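Long-range contacts in potential RNA-dependent RNA polymerase (Human picobirnavirus, PDB 5I61), which probably copies and transcribes the viral RNA genome, adding ribonucleotides to a growing RNA chain with release of diphosphate: residues G229-W234 with Q355-D360; V235-V240 with T397-W402; R123-S128 with G287-D292. All coordinates share one frame; numbering follows the deposited sequence.

Interaction 1 (G229-W234 with Q355-D360)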
loop_
_atom_site.group_PDB
_atom_site.type_symbol
_atom_site.label_atom_id
_atom_site.label_comp_id
_atom_site.label_asym_id
_atom_site.label_seq_id
_atom_site.Cartn_x
_atom_site.Cartn_y
_atom_site.Cartn_z
ATOM N N GLY B 229 10.500 16.315 -1.844
ATOM C CA GLY B 229 10.842 15.464 -0.715
ATOM C C GLY B 229 9.859 15.463 0.436
ATOM O O GLY B 229 10.220 14.984 1.520
ATOM N N LEU B 230 8.624 15.956 0.229
ATOM C CA LEU B 230 7.704 16.157 1.354
ATOM C C LEU B 230 7.242 14.836 1.979
ATOM O O LEU B 230 7.044 14.763 3.196
ATOM C CB LEU B 230 6.502 16.987 0.907
ATOM C CG LEU B 230 6.887 18.426 0.571
ATOM C CD1 LEU B 230 5.762 19.024 -0.208
ATOM C CD2 LEU B 230 7.135 19.239 1.857
ATOM N N VAL B 231 7.049 13.795 1.173
ATOM C CA VAL B 231 6.727 12.451 1.657
ATOM C C VAL B 231 7.853 11.509 1.242
ATOM O O VAL B 231 7.836 10.979 0.113
ATOM C CB VAL B 231 5.372 11.949 1.113
ATOM C CG1 VAL B 231 5.136 10.502 1.563
ATOM C CG2 VAL B 231 4.196 12.845 1.575
ATOM N N PRO B 232 8.822 11.227 2.126
ATOM C CA PRO B 232 9.998 10.449 1.690
ATOM C C PRO B 232 9.633 9.089 1.105
ATOM O O PRO B 232 10.267 8.653 0.133
ATOM C CB PRO B 232 10.840 10.325 2.975
ATOM C CG PRO B 232 10.406 11.428 3.850
ATOM C CD PRO B 232 8.933 11.662 3.532
ATOM N N ALA B 233 8.607 8.423 1.640
ATOM C CA ALA B 233 8.266 7.094 1.147
ATOM C C ALA B 233 7.743 7.105 -0.291
ATOM O O ALA B 233 7.703 6.051 -0.920
ATOM C CB ALA B 233 7.247 6.434 2.072
ATOM N N TRP B 234 7.340 8.256 -0.827
ATOM C CA TRP B 234 7.040 8.354 -2.258
ATOM C C TRP B 234 8.303 8.459 -3.117
ATOM O O TRP B 234 8.229 8.282 -4.345
ATOM C CB TRP B 234 6.129 9.569 -2.536
ATOM C CG TRP B 234 4.715 9.375 -2.050
ATOM C CD1 TRP B 234 4.155 8.207 -1.643
ATOM C CD2 TRP B 234 3.690 10.375 -1.926
ATOM N NE1 TRP B 234 2.848 8.405 -1.274
ATOM C CE2 TRP B 234 2.531 9.724 -1.440
ATOM C CE3 TRP B 234 3.623 11.743 -2.216
ATOM C CZ2 TRP B 234 1.327 10.400 -1.210
ATOM C CZ3 TRP B 234 2.423 12.420 -1.967
ATOM C CH2 TRP B 234 1.296 11.746 -1.465
ATOM N N GLN B 355 7.190 11.142 10.079
ATOM C CA GLN B 355 6.813 10.613 8.762
ATOM C C GLN B 355 5.458 9.919 8.842
ATOM O O GLN B 355 5.100 9.347 9.879
ATOM C CB GLN B 355 7.859 9.589 8.212
ATOM C CG GLN B 355 9.184 10.215 7.831
ATOM C CD GLN B 355 10.129 9.250 7.089
ATOM O OE1 GLN B 355 9.969 9.019 5.872
ATOM N NE2 GLN B 355 11.138 8.715 7.812
ATOM N N CYS B 356 4.728 9.931 7.729
ATOM C CA CYS B 356 3.553 9.085 7.650
ATOM C C CYS B 356 3.259 8.735 6.200
ATOM O O CYS B 356 3.680 9.432 5.269
ATOM C CB CYS B 356 2.335 9.749 8.297
ATOM S SG CYS B 356 1.865 11.369 7.575
ATOM N N LEU B 357 2.537 7.631 6.027
ATOM C CA LEU B 357 2.176 7.111 4.715
ATOM C C LEU B 357 0.948 6.236 4.918
ATOM O O LEU B 357 1.026 5.225 5.626
ATOM C CB LEU B 357 3.330 6.311 4.101
ATOM C CG LEU B 357 3.381 5.982 2.589
ATOM C CD1 LEU B 357 2.298 5.045 2.137
ATOM C CD2 LEU B 357 3.405 7.211 1.697
ATOM N N GLY B 358 -0.164 6.619 4.296
ATOM C CA GLY B 358 -1.445 5.974 4.546
ATOM C C GLY B 358 -1.687 5.696 6.018
ATOM O O GLY B 358 -1.764 6.624 6.830
ATOM N N ASP B 359 -1.782 4.422 6.389
ATOM C CA ASP B 359 -2.156 4.073 7.753
ATOM C C ASP B 359 -0.958 3.876 8.692
ATOM O O ASP B 359 -1.153 3.375 9.800
ATOM C CB ASP B 359 -3.045 2.811 7.758
ATOM C CG ASP B 359 -2.273 1.526 7.473
ATOM O OD1 ASP B 359 -1.062 1.582 7.216
ATOM O OD2 ASP B 359 -2.889 0.434 7.495
ATOM N N ASP B 360 0.255 4.251 8.290
ATOM C CA ASP B 360 1.483 3.966 9.035
ATOM C C ASP B 360 2.195 5.278 9.336
ATOM O O ASP B 360 2.409 6.094 8.433
ATOM C CB ASP B 360 2.396 3.042 8.212
ATOM C CG ASP B 360 3.411 2.297 9.041
ATOM O OD1 ASP B 360 3.648 2.618 10.210
ATOM O OD2 ASP B 360 4.021 1.370 8.499
HETATM O O HOH W 1 7.492 9.002 4.538
#
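L357 reaches from its strand toward the short helical turn at V231-W234, and its branch end does most of the touching. CG lies anti to the backbone N (chi1 -163°), which carries CD2 in among three side chains: V231 CG1 is 3.7 Å from L357 CD2, the A233 methyl CB sits 3.9 Å from L357 CG, and W234 comes in obliquely. W234 NE1, the ring atom nearest L357 CD2 at 3.3 Å, hydrogen-bonds to the T504 carbonyl. V231 CG1 also lies over one face of the indole, toward its rim. At the other end, Q355, extended beyond CG, crosses P232 at a slant. Q355 OE1 is 3.2 Å from P232 CG and takes a hydrogen bond from a water at 2.8 Å; that water in turn accepts from A233 N at 3.2 Å. Q355 NE2 donates to V240 O, so both ends of the amide are held and its rotation is fixed. Beyond L357 the chain makes a type II' turn through G358 and D359 to D360. The 231-234 turn thus packs on the end of the strand leading into the GDD turn of motif C, the signature of the palm domain in viral RNA polymerases.

Interaction 2 (V235-V240 with T397-W402)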
loop_
_atom_site.group_PDB
_atom_site.type_symbol
_atom_site.label_atom_id
_atom_site.label_comp_id
_atom_site.label_asym_id
_atom_site.label_seq_id
_atom_site.Cartn_x
_atom_site.Cartn_y
_atom_site.Cartn_z
ATOM N N VAL B 235 9.455 8.746 -2.510
ATOM C CA VAL B 235 10.716 8.826 -3.236
ATOM C C VAL B 235 11.398 7.464 -3.208
ATOM O O VAL B 235 11.463 6.791 -4.240
ATOM C CB VAL B 235 11.608 9.937 -2.657
ATOM C CG1 VAL B 235 12.836 10.123 -3.487
ATOM C CG2 VAL B 235 10.848 11.223 -2.635
ATOM N N SER B 236 11.878 7.031 -2.039
ATOM C CA SER B 236 12.624 5.777 -1.913
ATOM C C SER B 236 12.748 5.433 -0.441
ATOM O O SER B 236 12.484 6.262 0.425
ATOM C CB SER B 236 14.030 5.873 -2.521
ATOM O OG SER B 236 14.798 6.880 -1.875
HETATM N N MSE B 237 13.226 4.220 -0.165
HETATM C CA MSE B 237 13.480 3.801 1.208
HETATM C C MSE B 237 14.706 4.532 1.767
HETATM O O MSE B 237 14.801 4.764 2.969
HETATM C CB MSE B 237 13.668 2.285 1.307
HETATM C CG MSE B 237 12.380 1.441 1.156
HETATM SE SE MSE B 237 10.609 2.170 1.770
HETATM C CE MSE B 237 10.901 2.614 3.603
ATOM N N GLU B 238 15.623 4.931 0.879
ATOM C CA GLU B 238 16.780 5.687 1.327
ATOM C C GLU B 238 16.383 7.098 1.752
ATOM O O GLU B 238 16.949 7.636 2.718
ATOM C CB GLU B 238 17.848 5.682 0.231
ATOM C CG GLU B 238 18.485 4.268 0.069
ATOM C CD GLU B 238 17.510 3.208 -0.481
ATOM O OE1 GLU B 238 17.645 2.020 -0.095
ATOM O OE2 GLU B 238 16.623 3.571 -1.297
ATOM N N ALA B 239 15.360 7.669 1.105
ATOM C CA ALA B 239 14.820 8.946 1.555
ATOM C C ALA B 239 14.090 8.798 2.892
ATOM O O ALA B 239 14.122 9.707 3.735
ATOM C CB ALA B 239 13.891 9.522 0.485
ATOM N N VAL B 240 13.398 7.676 3.089
ATOM C CA VAL B 240 12.820 7.395 4.395
ATOM C C VAL B 240 13.918 7.340 5.442
ATOM O O VAL B 240 13.825 7.978 6.508
ATOM C CB VAL B 240 12.004 6.088 4.346
ATOM C CG1 VAL B 240 11.573 5.694 5.746
ATOM C CG2 VAL B 240 10.788 6.250 3.416
ATOM N N THR B 397 9.675 1.399 14.268
ATOM C CA THR B 397 9.352 0.634 13.074
ATOM C C THR B 397 8.450 1.469 12.182
ATOM O O THR B 397 7.643 2.271 12.657
ATOM C CB THR B 397 8.670 -0.686 13.408
ATOM O OG1 THR B 397 7.478 -0.388 14.123
ATOM C CG2 THR B 397 9.562 -1.500 14.343
ATOM N N TYR B 398 8.613 1.290 10.879
ATOM C CA TYR B 398 7.857 2.094 9.936
ATOM C C TYR B 398 7.988 1.450 8.563
ATOM O O TYR B 398 9.100 1.117 8.137
ATOM C CB TYR B 398 8.369 3.534 9.955
ATOM C CG TYR B 398 7.760 4.467 8.921
ATOM C CD1 TYR B 398 6.407 4.813 8.962
ATOM C CD2 TYR B 398 8.565 5.063 7.947
ATOM C CE1 TYR B 398 5.867 5.703 8.041
ATOM C CE2 TYR B 398 8.046 5.951 7.036
ATOM C CZ TYR B 398 6.692 6.269 7.080
ATOM O OH TYR B 398 6.178 7.144 6.159
ATOM N N LEU B 399 6.854 1.251 7.892
ATOM C CA LEU B 399 6.795 0.553 6.611
ATOM C C LEU B 399 7.418 -0.841 6.728
ATOM O O LEU B 399 8.175 -1.290 5.868
ATOM C CB LEU B 399 7.438 1.393 5.505
ATOM C CG LEU B 399 6.798 2.787 5.380
ATOM C CD1 LEU B 399 7.365 3.585 4.212
ATOM C CD2 LEU B 399 5.282 2.733 5.319
ATOM N N ARG B 400 7.089 -1.519 7.831
ATOM C CA ARG B 400 7.607 -2.839 8.194
ATOM C C ARG B 400 9.137 -2.919 8.209
ATOM O O ARG B 400 9.739 -3.981 7.968
ATOM C CB ARG B 400 6.978 -3.916 7.318
ATOM C CG ARG B 400 5.475 -4.003 7.610
ATOM C CD ARG B 400 5.019 -5.335 7.146
ATOM N NE ARG B 400 4.361 -5.203 5.867
ATOM C CZ ARG B 400 4.809 -5.677 4.726
ATOM N NH1 ARG B 400 6.040 -6.250 4.575
ATOM N NH2 ARG B 400 4.106 -5.511 3.634
ATOM N N ARG B 401 9.797 -1.824 8.562
ATOM C CA ARG B 401 11.229 -1.875 8.796
ATOM C C ARG B 401 11.572 -1.388 10.201
ATOM O O ARG B 401 10.920 -0.496 10.749
ATOM C CB ARG B 401 11.983 -1.047 7.760
ATOM C CG ARG B 401 11.890 -1.546 6.332
ATOM C CD ARG B 401 12.057 -0.336 5.444
ATOM N NE ARG B 401 13.390 -0.223 4.892
ATOM C CZ ARG B 401 14.022 0.921 4.646
ATOM N NH1 ARG B 401 13.463 2.091 4.943
ATOM N NH2 ARG B 401 15.247 0.887 4.122
ATOM N N TRP B 402 12.615 -1.974 10.769
ATOM C CA TRP B 402 13.156 -1.523 12.046
ATOM C C TRP B 402 14.279 -0.530 11.800
ATOM O O TRP B 402 15.042 -0.658 10.840
ATOM C CB TRP B 402 13.647 -2.738 12.841
ATOM C CG TRP B 402 14.353 -2.548 14.141
ATOM C CD1 TRP B 402 13.790 -2.530 15.381
ATOM C CD2 TRP B 402 15.776 -2.468 14.347
ATOM N NE1 TRP B 402 14.771 -2.425 16.352
ATOM C CE2 TRP B 402 15.996 -2.380 15.742
ATOM C CE3 TRP B 402 16.883 -2.458 13.490
ATOM C CZ2 TRP B 402 17.294 -2.299 16.300
ATOM C CZ3 TRP B 402 18.171 -2.382 14.047
ATOM C CH2 TRP B 402 18.359 -2.301 15.432
#
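The backbones of M237-V240 and Y398-L399 keep well apart, with M237 CA 9.2 Å from L399 CA and V240 CA 9.1 Å from Y398 CA, so mostly side chains fill the gap between the helix start and the hairpin bend. M237, a selenomethionine, and R401 run past each other in opposite directions. M237 CB lies over one face of the guanidinium, toward its rim, 3.6 Å from R401 CZ, and this carries the contact. Farther out the M237 chain bends toward L399, but the position of its CE methyl is doubtful, as it falls too close to R401 NH1. The charge of R401 is met just past the segment, where its NH1 forms a salt bridge with D241, the next residue of the helix. V240 works on the tyrosine: its CG1 is anti to the backbone N (chi1 172°) and meets the Y398 ring at the edge, in plane, 3.8 Å from Y398 CE2, while L399 CG sits over the centre of one ring face. S236 caps the helix, its OG accepting from A239 N. Y398 and R401 pair through both backbone bonds, making a beta hairpin with a two-residue loop, L399 and R400. Its place just after the palm sheet is consistent with motif E of RNA-dependent RNA polymerases.

Interaction 3 (R123-S128 with G287-D292)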
loop_
_atom_site.group_PDB
_atom_site.type_symbol
_atom_site.label_atom_id
_atom_site.label_comp_id
_atom_site.label_asym_id
_atom_site.label_seq_id
_atom_site.Cartn_x
_atom_site.Cartn_y
_atom_site.Cartn_z
ATOM N N ARG B 123 1.668 25.677 -7.568
ATOM C CA ARG B 123 0.336 25.092 -7.489
ATOM C C ARG B 123 0.108 24.075 -8.604
ATOM O O ARG B 123 0.583 24.232 -9.728
ATOM C CB ARG B 123 -0.732 26.175 -7.542
ATOM C CG ARG B 123 -0.693 27.146 -6.365
ATOM C CD ARG B 123 -0.724 26.427 -5.025
ATOM N NE ARG B 123 0.351 26.890 -4.137
ATOM C CZ ARG B 123 0.330 26.785 -2.807
ATOM N NH1 ARG B 123 -0.727 26.249 -2.209
ATOM N NH2 ARG B 123 1.353 27.235 -2.074
ATOM N N LEU B 124 -0.609 23.015 -8.276
ATOM C CA LEU B 124 -0.874 21.963 -9.236
ATOM C C LEU B 124 -1.911 22.397 -10.256
ATOM O O LEU B 124 -2.871 23.104 -9.936
ATOM C CB LEU B 124 -1.365 20.705 -8.529
ATOM C CG LEU B 124 -0.443 20.296 -7.395
ATOM C CD1 LEU B 124 -1.019 19.041 -6.746
ATOM C CD2 LEU B 124 0.980 20.083 -7.911
ATOM N N ARG B 125 -1.700 21.953 -11.488
ATOM C CA ARG B 125 -2.656 22.018 -12.570
ATOM C C ARG B 125 -3.040 20.585 -12.925
ATOM O O ARG B 125 -2.234 19.666 -12.781
ATOM C CB ARG B 125 -2.063 22.747 -13.822
ATOM C CG ARG B 125 -2.247 24.274 -13.870
ATOM C CD ARG B 125 -3.724 24.624 -13.703
ATOM N NE ARG B 125 -4.543 23.698 -14.481
ATOM C CZ ARG B 125 -5.549 22.945 -14.033
ATOM N NH1 ARG B 125 -5.900 22.957 -12.705
ATOM N NH2 ARG B 125 -6.187 22.157 -14.884
ATOM N N LEU B 126 -4.261 20.381 -13.402
ATOM C CA LEU B 126 -4.617 19.054 -13.877
ATOM C C LEU B 126 -3.816 18.722 -15.124
ATOM O O LEU B 126 -3.571 19.573 -15.986
ATOM C CB LEU B 126 -6.117 18.932 -14.168
ATOM C CG LEU B 126 -7.138 18.683 -13.047
ATOM C CD1 LEU B 126 -7.241 19.848 -12.092
ATOM C CD2 LEU B 126 -8.517 18.385 -13.645
ATOM N N ARG B 127 -3.374 17.480 -15.190
ATOM C CA ARG B 127 -2.779 16.934 -16.393
ATOM C C ARG B 127 -3.894 16.487 -17.340
ATOM O O ARG B 127 -4.941 16.006 -16.895
ATOM C CB ARG B 127 -1.872 15.778 -15.993
ATOM C CG ARG B 127 -1.466 14.819 -17.084
ATOM C CD ARG B 127 -0.529 13.781 -16.475
ATOM N NE ARG B 127 0.791 14.370 -16.233
ATOM C CZ ARG B 127 1.787 13.757 -15.591
ATOM N NH1 ARG B 127 1.618 12.523 -15.107
ATOM N NH2 ARG B 127 2.952 14.376 -15.450
ATOM N N SER B 128 -3.683 16.674 -18.645
ATOM C CA SER B 128 -4.718 16.343 -19.621
ATOM C C SER B 128 -5.065 14.855 -19.573
ATOM O O SER B 128 -4.256 14.013 -19.165
ATOM C CB SER B 128 -4.260 16.702 -21.035
ATOM O OG SER B 128 -3.366 15.693 -21.495
ATOM N N GLY B 287 -6.902 26.955 -10.451
ATOM C CA GLY B 287 -7.641 27.060 -11.695
ATOM C C GLY B 287 -9.073 26.559 -11.571
ATOM O O GLY B 287 -9.471 25.921 -10.594
ATOM N N GLN B 288 -9.846 26.817 -12.627
ATOM C CA GLN B 288 -11.273 26.517 -12.542
ATOM C C GLN B 288 -11.533 25.019 -12.677
ATOM O O GLN B 288 -12.376 24.465 -11.960
ATOM C CB GLN B 288 -12.048 27.318 -13.592
ATOM C CG GLN B 288 -13.525 27.565 -13.241
ATOM C CD GLN B 288 -13.754 28.103 -11.813
ATOM O OE1 GLN B 288 -13.110 29.055 -11.367
ATOM N NE2 GLN B 288 -14.688 27.476 -11.096
ATOM N N GLU B 289 -10.795 24.341 -13.564
ATOM C CA GLU B 289 -10.927 22.890 -13.691
ATOM C C GLU B 289 -10.699 22.175 -12.365
ATOM O O GLU B 289 -11.361 21.170 -12.085
ATOM C CB GLU B 289 -9.951 22.347 -14.725
ATOM C CG GLU B 289 -9.660 23.278 -15.866
ATOM C CD GLU B 289 -8.446 22.819 -16.646
ATOM O OE1 GLU B 289 -8.354 21.581 -16.942
ATOM O OE2 GLU B 289 -7.570 23.685 -16.939
ATOM N N ALA B 290 -9.753 22.669 -11.545
ATOM C CA ALA B 290 -9.492 22.068 -10.237
ATOM C C ALA B 290 -10.692 22.215 -9.313
ATOM O O ALA B 290 -11.036 21.275 -8.576
ATOM C CB ALA B 290 -8.258 22.698 -9.593
ATOM N N VAL B 291 -11.332 23.395 -9.332
ATOM C CA VAL B 291 -12.541 23.604 -8.542
ATOM C C VAL B 291 -13.601 22.612 -8.986
ATOM O O VAL B 291 -14.245 21.953 -8.163
ATOM C CB VAL B 291 -13.021 25.070 -8.658
ATOM C CG1 VAL B 291 -14.460 25.235 -8.159
ATOM C CG2 VAL B 291 -12.090 26.019 -7.891
ATOM N N ASP B 292 -13.741 22.437 -10.302
ATOM C CA ASP B 292 -14.649 21.436 -10.839
ATOM C C ASP B 292 -14.268 20.032 -10.365
ATOM O O ASP B 292 -15.132 19.246 -9.944
ATOM C CB ASP B 292 -14.624 21.525 -12.360
ATOM C CG ASP B 292 -15.528 20.499 -13.006
ATOM O OD1 ASP B 292 -16.685 20.400 -12.552
ATOM O OD2 ASP B 292 -15.099 19.785 -13.949
#
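L126 and A290 make the close-packed half of this contact. L126 points at the helix and lays its CD1 against the backbone as much as the side chain, 3.7 Å from A290 CA and 3.9 Å from A290 CB. L126 also touches V217 of helix 208-228, and A290 touches L285; this is the apolar, more buried side. The partners are an irregular, extended piece of chain leading into helix 129-135 and the first turn of helix 288-296, for which G287 is the N-cap. That helix probably belongs to the fingers, since it falls between motifs A and B of the polymerase. The other half is polar and faces solvent. R125, bent at chi2 and chi3, brings its guanidinium to E289, the two side chains crossing at about a right angle. R125 NH2 forms a salt bridge with E289 OE2 at 2.9 Å. It lies above the carboxylate, about equally far from both oxygens, although a very close approach to E289 CD makes this detail doubtful. The two flat groups are turned 53° from each other, so this is no parallel, two-pronged pairing. R125 NH1, with the A290 methyl CB at the guanidinium edge 3.9 Å away, donates to the T286 carbonyl just before the helix.

In the fold
Interactions 1 and 2 are buried neighbours, their centres about 9 Å apart. Helices 232-235 and 237-250 follow one another in the chain and interlock with the two hairpins: Q355 also reaches helix 237-250, and L399 also touches A233. The hairpins are tied directly as well, D360 OD2 to L399 N, while the C356 carbonyl carbon packs on Y398 OH. Interaction 1 is mainly apolar with a bridging water; interaction 2 sets a methionine-guanidinium contact beside apolar packing. Interaction 3 stands apart, its centre about 24 Å from that of interaction 1 and 32 Å from that of interaction 2. It lies nearer the surface, and its chemistry follows: a salt bridge on the outside, a small apolar patch within.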